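Local coordinates for putative sugar ABC transport system, substrate-binding protein (PDB 5IX8), which probably binds a sugar in the periplasm and delivers it to a membrane ABC transporter, at residues P15-V20 with G74-V79; I6-V11 with A265-E270; G58-Q63 with P82-G87; V20-L25 with V51-A56. All blocks are in the same frame, centred on the assembly; numbering follows the deposited sequence.

Interaction 1. Residues P15-V20 with G74-V79; sequences PLKLGV and GVDYAV
Lys-17 is gripped through its backbone at both polar atoms. Its N-H points at Asp-76 OD2, 2.9 Å from Lys-17 N, on the anti lone pair of the oxygen. Its carbonyl O takes the N-H of Asp-76, with Lys-17 O and Asp-76 N 2.8 Å apart and the donor above the carbonyl plane, and a weak second bond from Tyr-77 N. Asp-76 can close this ring because its CG stands anti to its own carbonyl carbon (chi1 -60°), which brings OD2 to the N-H of Lys-17. Beyond it the pairing becomes a regular parallel ladder: Gly-19 N donates to Tyr-77 O and Gly-19 O receives Val-79 N at 2.7 Å, both bonds nearly along the C=O axes. On the face carrying Leu-18, Tyr-77 and Val-79, Leu-18 CD2 packs obliquely on Tyr-77 CB (3.6 Å), and Leu-16 CD2 reaches the ring at CD1. On the other face, Val-75 CG1 packs against the backbone, 3.8 Å from Gly-19 N. Tyr-77 OH is hydrogen-bonded to Glu-268 OE1. The adjacent strands 17-22 and 77-80 lie between 47-53 and 101-105, with helix 254-270 against Leu-16 and Val-79 and helix 60-73 against Val-75 and Ala-78.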
loop_
_atom_site.group_PDB
_atom_site.type_symbol
_atom_site.label_atom_id
_atom_site.label_comp_id
_atom_site.label_asym_id
_atom_site.label_seq_id
_atom_site.Cartn_x
_atom_site.Cartn_y
_atom_site.Cartn_z
ATOM N N PRO A 15 -19.702 -2.943 -22.426
ATOM C CA PRO A 15 -20.048 -2.637 -21.026
ATOM C C PRO A 15 -19.097 -3.340 -20.072
ATOM O O PRO A 15 -18.773 -4.521 -20.241
ATOM C CB PRO A 15 -21.479 -3.163 -20.876
ATOM C CG PRO A 15 -22.034 -3.133 -22.285
ATOM C CD PRO A 15 -20.866 -3.363 -23.226
ATOM N N LEU A 16 -18.634 -2.602 -19.072
ATOM C CA LEU A 16 -17.632 -3.106 -18.148
ATOM C C LEU A 16 -17.984 -2.625 -16.750
ATOM O O LEU A 16 -17.985 -1.418 -16.490
ATOM C CB LEU A 16 -16.234 -2.638 -18.563
ATOM C CG LEU A 16 -15.034 -3.419 -17.987
ATOM C CD1 LEU A 16 -13.761 -3.003 -18.695
ATOM C CD2 LEU A 16 -14.883 -3.288 -16.428
ATOM N N LYS A 17 -18.284 -3.562 -15.859
ATOM C CA LYS A 17 -18.670 -3.253 -14.481
ATOM C C LYS A 17 -17.630 -3.785 -13.509
ATOM O O LYS A 17 -17.186 -4.938 -13.626
ATOM C CB LYS A 17 -20.041 -3.868 -14.138
ATOM C CG LYS A 17 -21.183 -3.330 -14.993
ATOM C CD LYS A 17 -22.431 -4.265 -14.930
ATOM C CE LYS A 17 -23.102 -4.273 -13.598
ATOM N NZ LYS A 17 -24.603 -4.523 -13.677
ATOM N N LEU A 18 -17.244 -2.951 -12.555
ATOM C CA LEU A 18 -16.301 -3.334 -11.510
ATOM C C LEU A 18 -16.983 -3.351 -10.151
ATOM O O LEU A 18 -17.783 -2.459 -9.837
ATOM C CB LEU A 18 -15.116 -2.353 -11.418
ATOM C CG LEU A 18 -14.296 -2.092 -12.677
ATOM C CD1 LEU A 18 -13.292 -0.924 -12.448
ATOM C CD2 LEU A 18 -13.572 -3.330 -13.027
ATOM N N GLY A 19 -16.615 -4.315 -9.319
ATOM C CA GLY A 19 -16.881 -4.246 -7.881
ATOM C C GLY A 19 -15.542 -4.193 -7.176
ATOM O O GLY A 19 -14.631 -4.925 -7.545
ATOM N N VAL A 20 -15.436 -3.334 -6.156
ATOM C CA VAL A 20 -14.175 -3.068 -5.456
ATOM C C VAL A 20 -14.360 -3.361 -3.976
ATOM O O VAL A 20 -15.288 -2.833 -3.354
ATOM C CB VAL A 20 -13.734 -1.599 -5.626
ATOM C CG1 VAL A 20 -12.407 -1.325 -4.864
ATOM C CG2 VAL A 20 -13.649 -1.209 -7.100
ATOM N N GLY A 74 -23.503 -8.966 -11.170
ATOM C CA GLY A 74 -23.077 -9.054 -12.555
ATOM C C GLY A 74 -21.844 -8.240 -12.878
ATOM O O GLY A 74 -21.689 -7.767 -14.012
ATOM N N VAL A 75 -20.955 -8.062 -11.919
ATOM C CA VAL A 75 -19.709 -7.392 -12.254
ATOM C C VAL A 75 -18.890 -8.259 -13.213
ATOM O O VAL A 75 -19.052 -9.477 -13.298
ATOM C CB VAL A 75 -18.909 -7.042 -10.991
ATOM C CG1 VAL A 75 -19.777 -6.312 -9.973
ATOM C CG2 VAL A 75 -18.274 -8.250 -10.393
ATOM N N ASP A 76 -18.020 -7.605 -13.967
ATOM C CA ASP A 76 -17.087 -8.299 -14.851
ATOM C C ASP A 76 -15.745 -8.558 -14.195
ATOM O O ASP A 76 -15.119 -9.600 -14.457
ATOM C CB ASP A 76 -16.896 -7.481 -16.134
ATOM C CG ASP A 76 -18.221 -7.284 -16.877
ATOM O OD1 ASP A 76 -18.720 -8.282 -17.417
ATOM O OD2 ASP A 76 -18.775 -6.172 -16.911
ATOM N N TYR A 77 -15.327 -7.663 -13.306
ATOM C CA TYR A 77 -14.103 -7.802 -12.532
ATOM C C TYR A 77 -14.388 -7.435 -11.096
ATOM O O TYR A 77 -15.087 -6.455 -10.819
ATOM C CB TYR A 77 -12.964 -6.905 -13.027
ATOM C CG TYR A 77 -12.582 -7.220 -14.438
ATOM C CD1 TYR A 77 -13.263 -6.649 -15.494
ATOM C CD2 TYR A 77 -11.537 -8.099 -14.726
ATOM C CE1 TYR A 77 -12.941 -6.965 -16.795
ATOM C CE2 TYR A 77 -11.200 -8.403 -16.036
ATOM C CZ TYR A 77 -11.908 -7.833 -17.062
ATOM O OH TYR A 77 -11.611 -8.149 -18.366
ATOM N N ALA A 78 -13.813 -8.206 -10.190
ATOM C CA ALA A 78 -13.710 -7.828 -8.790
ATOM C C ALA A 78 -12.324 -7.267 -8.569
ATOM O O ALA A 78 -11.358 -7.823 -9.079
ATOM C CB ALA A 78 -13.919 -9.060 -7.901
ATOM N N VAL A 79 -12.217 -6.165 -7.829
ATOM C CA VAL A 79 -10.929 -5.566 -7.488
ATOM C C VAL A 79 -10.741 -5.728 -5.987
ATOM O O VAL A 79 -11.615 -5.335 -5.215
ATOM C CB VAL A 79 -10.887 -4.080 -7.889
ATOM C CG1 VAL A 79 -9.547 -3.435 -7.483
ATOM C CG2 VAL A 79 -11.175 -3.924 -9.377
#

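Interaction 2. Residues I6-V11 with A265-E270; sequences IVEPIV and AIREHE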
loop_
_atom_site.group_PDB
_atom_site.type_symbol
_atom_site.label_atom_id
_atom_site.label_comp_id
_atom_site.label_asym_id
_atom_site.label_seq_id
_atom_site.Cartn_x
_atom_site.Cartn_y
_atom_site.Cartn_z
ATOM N N ILE A 6 2.599 5.738 -18.536
ATOM C CA ILE A 6 2.708 4.284 -18.461
ATOM C C ILE A 6 1.890 3.629 -19.551
ATOM O O ILE A 6 2.301 2.612 -20.132
ATOM C CB ILE A 6 2.281 3.798 -17.071
ATOM C CG1 ILE A 6 3.329 4.254 -16.068
ATOM C CG2 ILE A 6 2.102 2.268 -17.072
ATOM C CD1 ILE A 6 2.858 4.134 -14.616
ATOM N N VAL A 7 0.717 4.195 -19.838
ATOM C CA VAL A 7 -0.189 3.643 -20.825
ATOM C C VAL A 7 -1.029 4.810 -21.337
ATOM O O VAL A 7 -1.249 5.786 -20.619
ATOM C CB VAL A 7 -1.024 2.523 -20.170
ATOM C CG1 VAL A 7 -1.829 3.096 -18.984
ATOM C CG2 VAL A 7 -1.911 1.872 -21.182
ATOM N N GLU A 8 -1.483 4.723 -22.601
ATOM C CA GLU A 8 -2.380 5.753 -23.119
ATOM C C GLU A 8 -3.806 5.492 -22.608
ATOM O O GLU A 8 -4.221 4.342 -22.521
ATOM C CB GLU A 8 -2.334 5.710 -24.655
ATOM C CG GLU A 8 -3.621 5.711 -25.369
ATOM C CD GLU A 8 -3.491 5.679 -26.901
ATOM O OE1 GLU A 8 -2.567 5.006 -27.447
ATOM O OE2 GLU A 8 -4.346 6.314 -27.555
ATOM N N PRO A 9 -4.559 6.510 -22.193
ATOM C CA PRO A 9 -5.939 6.243 -21.735
ATOM C C PRO A 9 -6.845 5.902 -22.908
ATOM O O PRO A 9 -6.842 6.598 -23.927
ATOM C CB PRO A 9 -6.367 7.559 -21.076
ATOM C CG PRO A 9 -5.555 8.586 -21.734
ATOM C CD PRO A 9 -4.235 7.945 -22.183
ATOM N N ILE A 10 -7.667 4.866 -22.749
ATOM C CA ILE A 10 -8.698 4.591 -23.727
ATOM C C ILE A 10 -10.041 4.473 -23.018
ATOM O O ILE A 10 -10.147 4.607 -21.794
ATOM C CB ILE A 10 -8.401 3.337 -24.567
ATOM C CG1 ILE A 10 -8.290 2.101 -23.677
ATOM C CG2 ILE A 10 -7.148 3.565 -25.495
ATOM C CD1 ILE A 10 -8.277 0.820 -24.520
ATOM N N VAL A 11 -11.077 4.225 -23.814
ATOM C CA VAL A 11 -12.457 4.208 -23.346
ATOM C C VAL A 11 -13.078 2.865 -23.680
ATOM O O VAL A 11 -12.901 2.361 -24.795
ATOM C CB VAL A 11 -13.242 5.341 -24.016
ATOM C CG1 VAL A 11 -14.685 5.315 -23.556
ATOM C CG2 VAL A 11 -12.559 6.667 -23.721
ATOM N N ALA A 265 -7.956 -3.152 -17.065
ATOM C CA ALA A 265 -9.181 -3.954 -17.165
ATOM C C ALA A 265 -9.859 -3.777 -18.527
ATOM O O ALA A 265 -10.370 -4.758 -19.101
ATOM C CB ALA A 265 -10.160 -3.601 -16.036
ATOM N N ILE A 266 -9.898 -2.541 -19.056
ATOM C CA ILE A 266 -10.546 -2.342 -20.360
ATOM C C ILE A 266 -9.838 -3.159 -21.420
ATOM O O ILE A 266 -10.478 -3.811 -22.266
ATOM C CB ILE A 266 -10.557 -0.856 -20.756
ATOM C CG1 ILE A 266 -11.426 -0.038 -19.806
ATOM C CG2 ILE A 266 -11.076 -0.683 -22.184
ATOM C CD1 ILE A 266 -11.183 1.473 -19.917
ATOM N N ARG A 267 -8.506 -3.137 -21.390
ATOM C CA ARG A 267 -7.729 -3.882 -22.371
ATOM C C ARG A 267 -7.952 -5.371 -22.217
ATOM O O ARG A 267 -8.150 -6.083 -23.210
ATOM C CB ARG A 267 -6.250 -3.510 -22.225
ATOM C CG ARG A 267 -6.016 -2.103 -22.784
ATOM C CD ARG A 267 -4.646 -1.613 -22.363
ATOM N NE ARG A 267 -4.305 -0.399 -23.107
ATOM C CZ ARG A 267 -4.689 0.817 -22.755
ATOM N NH1 ARG A 267 -5.385 1.024 -21.624
ATOM N NH2 ARG A 267 -4.336 1.819 -23.526
ATOM N N GLU A 268 -7.905 -5.874 -20.981
ATOM C CA GLU A 268 -8.129 -7.308 -20.773
ATOM C C GLU A 268 -9.504 -7.708 -21.290
ATOM O O GLU A 268 -9.650 -8.699 -22.017
ATOM C CB GLU A 268 -7.996 -7.641 -19.288
ATOM C CG GLU A 268 -7.507 -9.067 -18.991
ATOM C CD GLU A 268 -8.600 -10.125 -19.078
ATOM O OE1 GLU A 268 -9.801 -9.792 -18.913
ATOM O OE2 GLU A 268 -8.246 -11.314 -19.302
ATOM N N HIS A 269 -10.504 -6.887 -20.989
ATOM C CA HIS A 269 -11.888 -7.194 -21.331
ATOM C C HIS A 269 -12.108 -7.232 -22.833
ATOM O O HIS A 269 -12.893 -8.058 -23.331
ATOM C CB HIS A 269 -12.793 -6.153 -20.686
ATOM C CG HIS A 269 -14.234 -6.536 -20.658
ATOM N ND1 HIS A 269 -15.229 -5.696 -21.096
ATOM C CD2 HIS A 269 -14.854 -7.658 -20.213
ATOM C CE1 HIS A 269 -16.406 -6.276 -20.918
ATOM N NE2 HIS A 269 -16.206 -7.479 -20.411
ATOM N N GLU A 270 -11.451 -6.339 -23.576
ATOM C CA GLU A 270 -11.679 -6.229 -25.014
ATOM C C GLU A 270 -10.598 -6.910 -25.834
ATOM O O GLU A 270 -10.578 -6.755 -27.063
ATOM C CB GLU A 270 -11.814 -4.748 -25.397
ATOM C CG GLU A 270 -12.986 -4.094 -24.628
ATOM C CD GLU A 270 -13.404 -2.720 -25.130
ATOM O OE1 GLU A 270 -12.905 -2.290 -26.190
ATOM O OE2 GLU A 270 -14.275 -2.093 -24.455
#
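An irregular N-terminal segment, running ahead of the first strand of the periplasmic-binding-protein fold, lies here along the C-terminal turns of helix 254-270 and ties the start of the chain to a helix some 250 residues later. The link is the side chain of Arg-267. It leaves the helix with CG anti to its carbonyl carbon (chi1 -73°) and runs extended to NE, so that the flat guanidinium slots between two aliphatic side chains of the 6-11 segment. Val-7 CG2 meets one face tip-on, 3.4 Å from Arg-267 CZ and over the centre of the group. Ile-10 crosses the opposite face obliquely, its CD1 over the centre 4.0 Å above the plane and its CG1 3.7 Å from Arg-267 NH1. With both faces occupied, the edge is left for polar partners: Gln-263, one helical turn earlier, accepts from Arg-267 NH1 and also from Ile-10 N, so the same side-chain oxygen joins the guanidinium to the 6-11 segment. Further along, Ile-10 and Ile-266 slide past each other in opposite directions, with Ile-10 CD1 3.9 Å from Ile-266 CG2. Glu-270 OE2 secures the following residues by accepting from Arg-13 N and Gln-14 N. At the guanidinium edge, Arg-267 NH2 donates to Glu-8 O at 2.7 Å, the donor lying in the carbonyl plane and the N-H...O angle being 149°.

Interaction 3. Residues G58-Q63 with P82-G87; sequences GNVQQQ and PAAYSG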
loop_
_atom_site.group_PDB
_atom_site.type_symbol
_atom_site.label_atom_id
_atom_site.label_comp_id
_atom_site.label_asym_id
_atom_site.label_seq_id
_atom_site.Cartn_x
_atom_site.Cartn_y
_atom_site.Cartn_z
ATOM N N GLY A 58 -7.858 -8.614 8.962
ATOM C CA GLY A 58 -8.433 -9.810 9.554
ATOM C C GLY A 58 -9.910 -10.028 9.281
ATOM O O GLY A 58 -10.409 -11.123 9.572
ATOM N N ASN A 59 -10.621 -9.029 8.730
ATOM C CA ASN A 59 -12.048 -9.148 8.425
ATOM C C ASN A 59 -12.260 -9.875 7.099
ATOM O O ASN A 59 -12.823 -9.358 6.132
ATOM C CB ASN A 59 -12.706 -7.770 8.405
ATOM C CG ASN A 59 -13.023 -7.276 9.795
ATOM O OD1 ASN A 59 -12.642 -7.927 10.784
ATOM N ND2 ASN A 59 -13.730 -6.150 9.895
ATOM N N VAL A 60 -11.804 -11.126 7.078
ATOM C CA VAL A 60 -11.780 -11.884 5.843
ATOM C C VAL A 60 -13.187 -12.340 5.443
ATOM O O VAL A 60 -13.561 -12.258 4.268
ATOM C CB VAL A 60 -10.783 -13.041 6.022
ATOM C CG1 VAL A 60 -10.851 -13.975 4.882
ATOM C CG2 VAL A 60 -9.378 -12.478 6.122
ATOM N N GLN A 61 -13.998 -12.796 6.410
ATOM C CA GLN A 61 -15.357 -13.242 6.088
ATOM C C GLN A 61 -16.192 -12.112 5.501
ATOM O O GLN A 61 -16.980 -12.328 4.565
ATOM C CB GLN A 61 -16.020 -13.823 7.337
ATOM C CG GLN A 61 -15.435 -15.190 7.750
ATOM C CD GLN A 61 -15.684 -16.273 6.692
ATOM O OE1 GLN A 61 -16.723 -16.273 6.015
ATOM N NE2 GLN A 61 -14.727 -17.183 6.530
ATOM N N GLN A 62 -16.021 -10.890 6.025
ATOM C CA GLN A 62 -16.712 -9.732 5.466
ATOM C C GLN A 62 -16.400 -9.573 3.987
ATOM O O GLN A 62 -17.297 -9.309 3.176
ATOM C CB GLN A 62 -16.314 -8.466 6.230
ATOM C CG GLN A 62 -16.868 -8.381 7.656
ATOM C CD GLN A 62 -16.017 -9.103 8.725
ATOM O OE1 GLN A 62 -15.195 -9.977 8.437
ATOM N NE2 GLN A 62 -16.239 -8.723 9.983
ATOM N N GLN A 63 -15.131 -9.756 3.609
ATOM C CA GLN A 63 -14.765 -9.600 2.206
ATOM C C GLN A 63 -15.246 -10.767 1.367
ATOM O O GLN A 63 -15.617 -10.570 0.209
ATOM C CB GLN A 63 -13.254 -9.428 2.054
ATOM C CG GLN A 63 -12.828 -8.044 2.290
ATOM C CD GLN A 63 -11.414 -7.789 1.848
ATOM O OE1 GLN A 63 -10.500 -8.581 2.112
ATOM N NE2 GLN A 63 -11.218 -6.676 1.190
ATOM N N PRO A 82 -6.831 -7.304 0.016
ATOM C CA PRO A 82 -7.356 -8.254 1.008
ATOM C C PRO A 82 -7.005 -7.897 2.446
ATOM O O PRO A 82 -5.967 -7.307 2.743
ATOM C CB PRO A 82 -6.685 -9.574 0.597
ATOM C CG PRO A 82 -5.324 -9.114 0.101
ATOM C CD PRO A 82 -5.599 -7.797 -0.634
ATOM N N ALA A 83 -7.885 -8.306 3.350
ATOM C CA ALA A 83 -7.677 -8.091 4.780
ATOM C C ALA A 83 -6.722 -9.104 5.406
ATOM O O ALA A 83 -6.410 -8.997 6.598
ATOM C CB ALA A 83 -9.012 -8.126 5.518
ATOM N N ALA A 84 -6.292 -10.093 4.648
ATOM C CA ALA A 84 -5.266 -11.034 5.064
ATOM C C ALA A 84 -4.644 -11.580 3.796
ATOM O O ALA A 84 -5.276 -11.580 2.736
ATOM C CB ALA A 84 -5.835 -12.191 5.883
ATOM N N TYR A 85 -3.409 -12.077 3.915
ATOM C CA TYR A 85 -2.720 -12.584 2.728
ATOM C C TYR A 85 -3.382 -13.855 2.218
ATOM O O TYR A 85 -3.628 -13.998 1.013
ATOM C CB TYR A 85 -1.251 -12.843 3.031
ATOM C CG TYR A 85 -0.415 -13.306 1.839
ATOM C CD1 TYR A 85 -0.338 -12.537 0.653
ATOM C CD2 TYR A 85 0.349 -14.471 1.914
ATOM C CE1 TYR A 85 0.481 -12.926 -0.427
ATOM C CE2 TYR A 85 1.161 -14.851 0.864
ATOM C CZ TYR A 85 1.223 -14.088 -0.316
ATOM O OH TYR A 85 2.039 -14.510 -1.332
ATOM N N SER A 86 -3.672 -14.787 3.121
ATOM C CA SER A 86 -4.113 -16.131 2.763
ATOM C C SER A 86 -5.608 -16.319 2.986
ATOM O O SER A 86 -6.240 -15.636 3.799
ATOM C CB SER A 86 -3.326 -17.191 3.552
ATOM O OG SER A 86 -1.943 -17.159 3.200
ATOM N N GLY A 87 -6.162 -17.267 2.240
ATOM C CA GLY A 87 -7.534 -17.703 2.394
ATOM C C GLY A 87 -8.497 -17.278 1.292
ATOM O O GLY A 87 -9.678 -17.638 1.365
#
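Gln-63 reaches out from the first turn of its helix toward Ala-83, its CG anti to the carbonyl carbon (chi1 -82°) and the chain extended beyond CG, so that the amide ends beside the backbone at the Pro-82 to Ala-83 link. Gln-63 OE1 accepts from Ala-83 N at 2.9 Å, with the donor above the amide carbonyl plane, and lies 3.3 Å from Pro-82 CA. The other end of the amide is also held: NE2 donates to Thr-21 OG1 and to Ser-81 O, which fixes its rotation. Ala-83 points its CB at the helix start, the methyl lying 3.7 Å from both Gly-58 N and Asn-59 N. These pieces belong to two loops at the C-terminal ends of the parallel strands, in a Rossmann-like lobe of the periplasmic-binding-protein fold, and lead into helices 60-73 and 89-97. Asn-59, at the N-cap position, centres an inverse gamma turn, and its ND2 bonds to Ala-54 O rather than capping the helix. Val-60 is turned with CG2 anti to the carbonyl carbon, and that methyl meets Ala-84 CB at 3.6 Å. In addition, Gly-58 N donates to Ala-83 O over 2.8 Å in a fairly straight bond (163°).

Interaction 4. Residues V20-L25 with V51-A56; sequences VTVVHL and VAVAGA
The C-terminal halves of the parallel pair 17-22 and 47-53 meet here, and the well-packed part of the contact is their backbone ladder. Ala-52 is held through both its N-H, which donates to Val-20 O with Ala-52 N 2.7 Å away, and its carbonyl, which accepts from Val-22 N. Ala-54 N then donates to Val-22 O, nearly along the C=O axis. Past the last bridge the two chains keep in step as they turn out of the sheet, and Gly-55 N still reaches Val-23 O at 2.8 Å. Gly-55 adopts a positive phi of 109° there, a backbone shape in which a CB would collide with the preceding carbonyl. On the face of Val-20 and Val-22, Val-20 CB and Val-51 CG2 are 4.2 Å apart, while Val-22 CG2 crosses Val-53 CG1 obliquely. Leu-25, with CG anti to its carbonyl carbon, swings back to rest CG on Val-53 CG1 at 3.6 Å.

The outer side is looser. Val-53 and Ala-52 belong to the edge strand and remain partly exposed, and beyond them Gly-55 is open to solvent; Val-23 CG1 reaches Ala-56 at its carbonyl carbon, 3.7 Å away, and a bound 1,2-ethanediol, probably picked up from the crystallisation liquor, lies near the Ala-56 methyl. Thr-21 OG1, on the opposite face, is hydrogen-bonded to Gln-66 OE1 of helix 60-73. The pair forms the two strands of a beta-alpha-beta crossover through helix 28-43, which covers Val-20 and Val-22, while strand 77-80 borders 17-22 on its other side.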
loop_
_atom_site.group_PDB
_atom_site.type_symbol
_atom_site.label_atom_id
_atom_site.label_comp_id
_atom_site.label_asym_id
_atom_site.label_seq_id
_atom_site.Cartn_x
_atom_site.Cartn_y
_atom_site.Cartn_z
ATOM N N VAL A 20 -15.436 -3.334 -6.156
ATOM C CA VAL A 20 -14.175 -3.068 -5.456
ATOM C C VAL A 20 -14.360 -3.361 -3.976
ATOM O O VAL A 20 -15.288 -2.833 -3.354
ATOM C CB VAL A 20 -13.734 -1.599 -5.626
ATOM C CG1 VAL A 20 -12.407 -1.325 -4.864
ATOM C CG2 VAL A 20 -13.649 -1.209 -7.100
ATOM N N THR A 21 -13.467 -4.169 -3.398
ATOM C CA THR A 21 -13.401 -4.259 -1.941
ATOM C C THR A 21 -11.965 -4.069 -1.456
ATOM O O THR A 21 -11.041 -4.729 -1.935
ATOM C CB THR A 21 -13.989 -5.584 -1.423
ATOM O OG1 THR A 21 -13.802 -5.646 -0.015
ATOM C CG2 THR A 21 -13.359 -6.811 -2.086
ATOM N N VAL A 22 -11.783 -3.170 -0.490
ATOM C CA VAL A 22 -10.473 -2.903 0.085
ATOM C C VAL A 22 -10.580 -3.064 1.589
ATOM O O VAL A 22 -11.666 -3.266 2.126
ATOM C CB VAL A 22 -9.955 -1.501 -0.277
ATOM C CG1 VAL A 22 -9.651 -1.399 -1.790
ATOM C CG2 VAL A 22 -10.945 -0.400 0.208
ATOM N N VAL A 23 -9.435 -2.962 2.282
ATOM C CA VAL A 23 -9.427 -3.255 3.714
ATOM C C VAL A 23 -10.193 -2.186 4.484
ATOM O O VAL A 23 -11.058 -2.491 5.322
ATOM C CB VAL A 23 -7.986 -3.388 4.253
ATOM C CG1 VAL A 23 -8.035 -3.719 5.766
ATOM C CG2 VAL A 23 -7.222 -4.466 3.480
ATOM N N HIS A 24 -9.862 -0.923 4.234
ATOM C CA HIS A 24 -10.414 0.193 4.979
ATOM C C HIS A 24 -10.169 1.462 4.171
ATOM O O HIS A 24 -9.298 1.514 3.298
ATOM C CB HIS A 24 -9.793 0.288 6.392
ATOM C CG HIS A 24 -8.349 0.689 6.383
ATOM N ND1 HIS A 24 -7.939 1.991 6.173
ATOM C CD2 HIS A 24 -7.218 -0.036 6.553
ATOM C CE1 HIS A 24 -6.619 2.048 6.205
ATOM N NE2 HIS A 24 -6.155 0.830 6.417
ATOM N N LEU A 25 -10.945 2.487 4.466
ATOM C CA LEU A 25 -10.763 3.778 3.810
ATOM C C LEU A 25 -10.303 4.861 4.784
ATOM O O LEU A 25 -10.686 6.021 4.637
ATOM C CB LEU A 25 -12.047 4.223 3.106
ATOM C CG LEU A 25 -12.504 3.290 1.979
ATOM C CD1 LEU A 25 -13.899 3.695 1.510
ATOM C CD2 LEU A 25 -11.509 3.229 0.825
ATOM N N VAL A 51 -18.211 0.051 -4.027
ATOM C CA VAL A 51 -16.961 0.018 -3.277
ATOM C C VAL A 51 -17.304 -0.409 -1.862
ATOM O O VAL A 51 -18.151 0.214 -1.208
ATOM C CB VAL A 51 -16.249 1.369 -3.276
ATOM C CG1 VAL A 51 -14.963 1.254 -2.490
ATOM C CG2 VAL A 51 -15.978 1.834 -4.700
ATOM N N ALA A 52 -16.694 -1.496 -1.409
ATOM C CA ALA A 52 -16.965 -2.045 -0.095
ATOM C C ALA A 52 -15.669 -2.113 0.695
ATOM O O ALA A 52 -14.576 -2.076 0.117
ATOM C CB ALA A 52 -17.588 -3.429 -0.215
ATOM N N VAL A 53 -15.792 -2.205 2.026
ATOM C CA VAL A 53 -14.616 -2.323 2.891
ATOM C C VAL A 53 -14.750 -3.528 3.801
ATOM O O VAL A 53 -15.834 -3.833 4.308
ATOM C CB VAL A 53 -14.330 -1.061 3.743
ATOM C CG1 VAL A 53 -14.073 0.152 2.841
ATOM C CG2 VAL A 53 -15.437 -0.782 4.776
ATOM N N ALA A 54 -13.627 -4.215 4.000
ATOM C CA ALA A 54 -13.571 -5.265 5.017
ATOM C C ALA A 54 -13.845 -4.696 6.393
ATOM O O ALA A 54 -14.514 -5.333 7.215
ATOM C CB ALA A 54 -12.193 -5.942 5.018
ATOM N N GLY A 55 -13.269 -3.529 6.680
ATOM C CA GLY A 55 -13.442 -2.814 7.929
ATOM C C GLY A 55 -12.209 -2.839 8.795
ATOM O O GLY A 55 -11.982 -1.897 9.570
ATOM N N ALA A 56 -11.410 -3.898 8.697
ATOM C CA ALA A 56 -10.202 -4.009 9.515
ATOM C C ALA A 56 -9.357 -5.113 8.917
ATOM O O ALA A 56 -9.885 -6.000 8.247
ATOM C CB ALA A 56 -10.526 -4.339 10.981
#

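Interactions 1 and 4 lie side by side in the six-stranded parallel sheet of one lobe, their centres 15 Å apart; they share Val-20, and strand 17-22 pairs with 77-80 in one and 47-53 in the other. Interaction 3 sits at the C-terminal ends of these strands, touching interaction 4, with centres 10 Å apart. Interaction 2 is at the far end, about 17 Å from interaction 3 between nearest atoms, yet touches interaction 1. Along the chain, its segments enclose all the others, so helix 254-270 returns late to the lobe where the chain began. In periplasmic binding proteins the C-terminal strand ends face the interlobe cleft, so interactions 3 and 4 probably lie nearer the sugar site.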